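Protein toll (Drosophila melanogaster, PDB 4LXR) is a cell-surface receptor that binds the cleaved cytokine Spätzle and triggers Toll signalling in embryonic dorsal-ventral patterning and antifungal immunity. Local coordinates at residues N397-I402 against D419-D424. Residues are numbered along the deposited sequence; the frame is centred on the assembly and turned at random.
With NAG (2-acetamido-2-deoxy-beta-D-glucopyranose), chain E.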
# COMPACT_ATOMS: atom_id res chain seq x y z
N ASN A 397 -9.20 -0.28 16.39
CA ASN A 397 -9.98 -0.00 17.59
C ASN A 397 -9.70 -1.13 18.60
O ASN A 397 -8.67 -1.76 18.52
CB ASN A 397 -11.47 0.13 17.25
CG ASN A 397 -11.83 1.54 16.76
OD1 ASN A 397 -12.31 2.36 17.55
ND2 ASN A 397 -11.60 1.82 15.48
N ARG A 398 -10.61 -1.36 19.54
CA ARG A 398 -10.49 -2.47 20.49
C ARG A 398 -11.73 -3.34 20.37
O ARG A 398 -12.26 -3.82 21.38
CB ARG A 398 -10.37 -1.98 21.93
CG ARG A 398 -9.30 -0.90 22.18
CD ARG A 398 -7.93 -1.27 21.66
NE ARG A 398 -7.44 -2.51 22.25
CZ ARG A 398 -6.89 -3.51 21.56
NH1 ARG A 398 -6.75 -3.43 20.24
NH2 ARG A 398 -6.49 -4.60 22.20
N LEU A 399 -12.22 -3.54 19.15
CA LEU A 399 -13.49 -4.23 18.94
C LEU A 399 -13.39 -5.66 19.40
O LEU A 399 -12.45 -6.36 19.05
CB LEU A 399 -13.90 -4.19 17.46
CG LEU A 399 -14.29 -2.82 16.92
CD1 LEU A 399 -14.71 -2.95 15.44
CD2 LEU A 399 -15.44 -2.31 17.77
N ARG A 400 -14.36 -6.08 20.19
CA ARG A 400 -14.36 -7.43 20.73
C ARG A 400 -15.69 -8.13 20.41
O ARG A 400 -15.72 -9.33 20.14
CB ARG A 400 -14.06 -7.41 22.23
CG ARG A 400 -14.76 -8.47 23.06
CD ARG A 400 -13.78 -9.31 23.87
NE ARG A 400 -14.44 -10.43 24.54
CZ ARG A 400 -14.75 -11.58 23.94
NH1 ARG A 400 -14.45 -11.76 22.65
NH2 ARG A 400 -15.35 -12.55 24.61
N THR A 401 -16.79 -7.39 20.42
CA THR A 401 -18.07 -7.99 20.07
C THR A 401 -18.78 -7.28 18.93
O THR A 401 -18.68 -6.07 18.77
CB THR A 401 -19.05 -8.06 21.26
OG1 THR A 401 -19.58 -6.74 21.50
CG2 THR A 401 -18.37 -8.60 22.49
N ILE A 402 -19.49 -8.08 18.14
CA ILE A 402 -20.31 -7.58 17.06
C ILE A 402 -21.70 -8.17 17.24
O ILE A 402 -21.88 -9.38 17.16
CB ILE A 402 -19.76 -8.02 15.69
CG1 ILE A 402 -18.29 -7.58 15.55
CG2 ILE A 402 -20.61 -7.42 14.54
CD1 ILE A 402 -17.77 -7.67 14.13
N ASP A 419 -9.81 -4.42 10.42
CA ASP A 419 -8.46 -4.90 10.71
C ASP A 419 -7.87 -4.31 12.01
O ASP A 419 -8.13 -3.17 12.35
CB ASP A 419 -7.52 -4.60 9.53
CG ASP A 419 -7.72 -3.20 8.96
OD1 ASP A 419 -8.88 -2.78 8.79
OD2 ASP A 419 -6.72 -2.50 8.69
N HIS A 420 -7.06 -5.11 12.72
CA HIS A 420 -6.34 -4.68 13.93
C HIS A 420 -7.32 -4.41 15.08
O HIS A 420 -7.36 -3.32 15.64
CB HIS A 420 -5.45 -3.45 13.66
CG HIS A 420 -4.63 -3.56 12.41
ND1 HIS A 420 -3.64 -4.50 12.24
CD2 HIS A 420 -4.65 -2.83 11.27
CE1 HIS A 420 -3.09 -4.36 11.05
NE2 HIS A 420 -3.68 -3.35 10.44
N ASN A 421 -8.11 -5.41 15.40
CA ASN A 421 -9.04 -5.33 16.51
C ASN A 421 -8.89 -6.58 17.37
O ASN A 421 -7.90 -7.30 17.23
CB ASN A 421 -10.47 -5.13 15.98
CG ASN A 421 -10.77 -3.67 15.68
OD1 ASN A 421 -10.87 -2.86 16.61
ND2 ASN A 421 -10.89 -3.31 14.40
N ASP A 422 -9.86 -6.85 18.24
CA ASP A 422 -9.79 -8.04 19.10
C ASP A 422 -10.96 -8.96 18.81
O ASP A 422 -11.56 -9.53 19.72
CB ASP A 422 -9.82 -7.65 20.58
CG ASP A 422 -8.49 -7.13 21.06
OD1 ASP A 422 -7.48 -7.85 20.92
OD2 ASP A 422 -8.45 -6.00 21.58
N ILE A 423 -11.31 -9.08 17.53
CA ILE A 423 -12.49 -9.83 17.13
C ILE A 423 -12.23 -11.33 17.05
O ILE A 423 -11.40 -11.78 16.27
CB ILE A 423 -13.01 -9.34 15.78
CG1 ILE A 423 -13.30 -7.84 15.86
CG2 ILE A 423 -14.23 -10.13 15.37
CD1 ILE A 423 -13.39 -7.17 14.51
N ASP A 424 -12.96 -12.11 17.85
CA ASP A 424 -12.85 -13.56 17.76
C ASP A 424 -14.14 -14.25 17.30
O ASP A 424 -14.18 -15.47 17.10
CB ASP A 424 -12.32 -14.16 19.08
CG ASP A 424 -13.30 -14.01 20.24
OD1 ASP A 424 -14.35 -13.35 20.08
OD2 ASP A 424 -13.00 -14.55 21.33
C1 NAG E . -2.12 -6.21 15.30
C2 NAG E . -0.82 -5.53 14.83
C3 NAG E . -0.08 -4.91 16.02
C4 NAG E . -1.01 -4.00 16.82
C5 NAG E . -2.25 -4.78 17.23
C6 NAG E . -3.25 -3.97 18.01
C7 NAG E . 0.18 -6.53 12.82
C8 NAG E . 1.12 -7.57 12.29
N2 NAG E . 0.05 -6.48 14.15
O3 NAG E . 1.04 -4.19 15.52
O4 NAG E . -0.35 -3.54 18.00
O5 NAG E . -2.92 -5.26 16.05
O6 NAG E . -3.75 -2.88 17.24
O7 NAG E . -0.44 -5.77 12.07
O HOH W 1 -6.03 -1.79 17.64
O HOH W 2 -16.30 -11.15 18.20
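N421 reaches across from LRR 12 to the backbone of LRR 11, its side chain lying beside L399 and pointing the same way. N421 OD1 accepts a nearly straight hydrogen bond from L399 N (3.0 Å, 168°) and a weak one from N397 N, although the position of this oxygen is less certain. The amide is gripped at its other end too, ND2 bonding to L418 O and M394 O. N397 holds the equivalent place one turn earlier, with OD1 on L375 N: this is the asparagine ladder of leucine-rich repeats. One backbone bond crosses as well, D422 N to L399 O (2.8 Å), its N-H bent at 135°.

Two salt bridges lie toward the surface. R398, its chain bent at chi2 and chi3, turns back over its own backbone, where NH1 bonds to N397 O. D422 OD2 sits over one face of its guanidinium, the planes 78° apart; the modelled separation from NH2 is unusually short and its exact length doubtful. An alanine in place of R398 would probably leave the D422 carboxylate without this counter-charge and N397 O without its NH1 donor. R400 NH1 meets D424 OD1 edge-on at 3.0 Å, a weak bond within the second salt bridge; OD1 also accepts from Q426 N.

Apolar contact is L399 CB on I423 CG1 at 4.0 Å, with I402 CD1 and I423 CD1 further along.

Water 1 donates to N397 O and H420 O and hydrogen-bonds O6 of the glycan sugar, whose O7 lies at the edge of the H420 ring; H420 ND1 pairs with ND2 of glycosylated N455.

The buried amide thus satisfies backbone groups of both coils, while the ion pairs toward solvent probably add less fixed electrostatic ties.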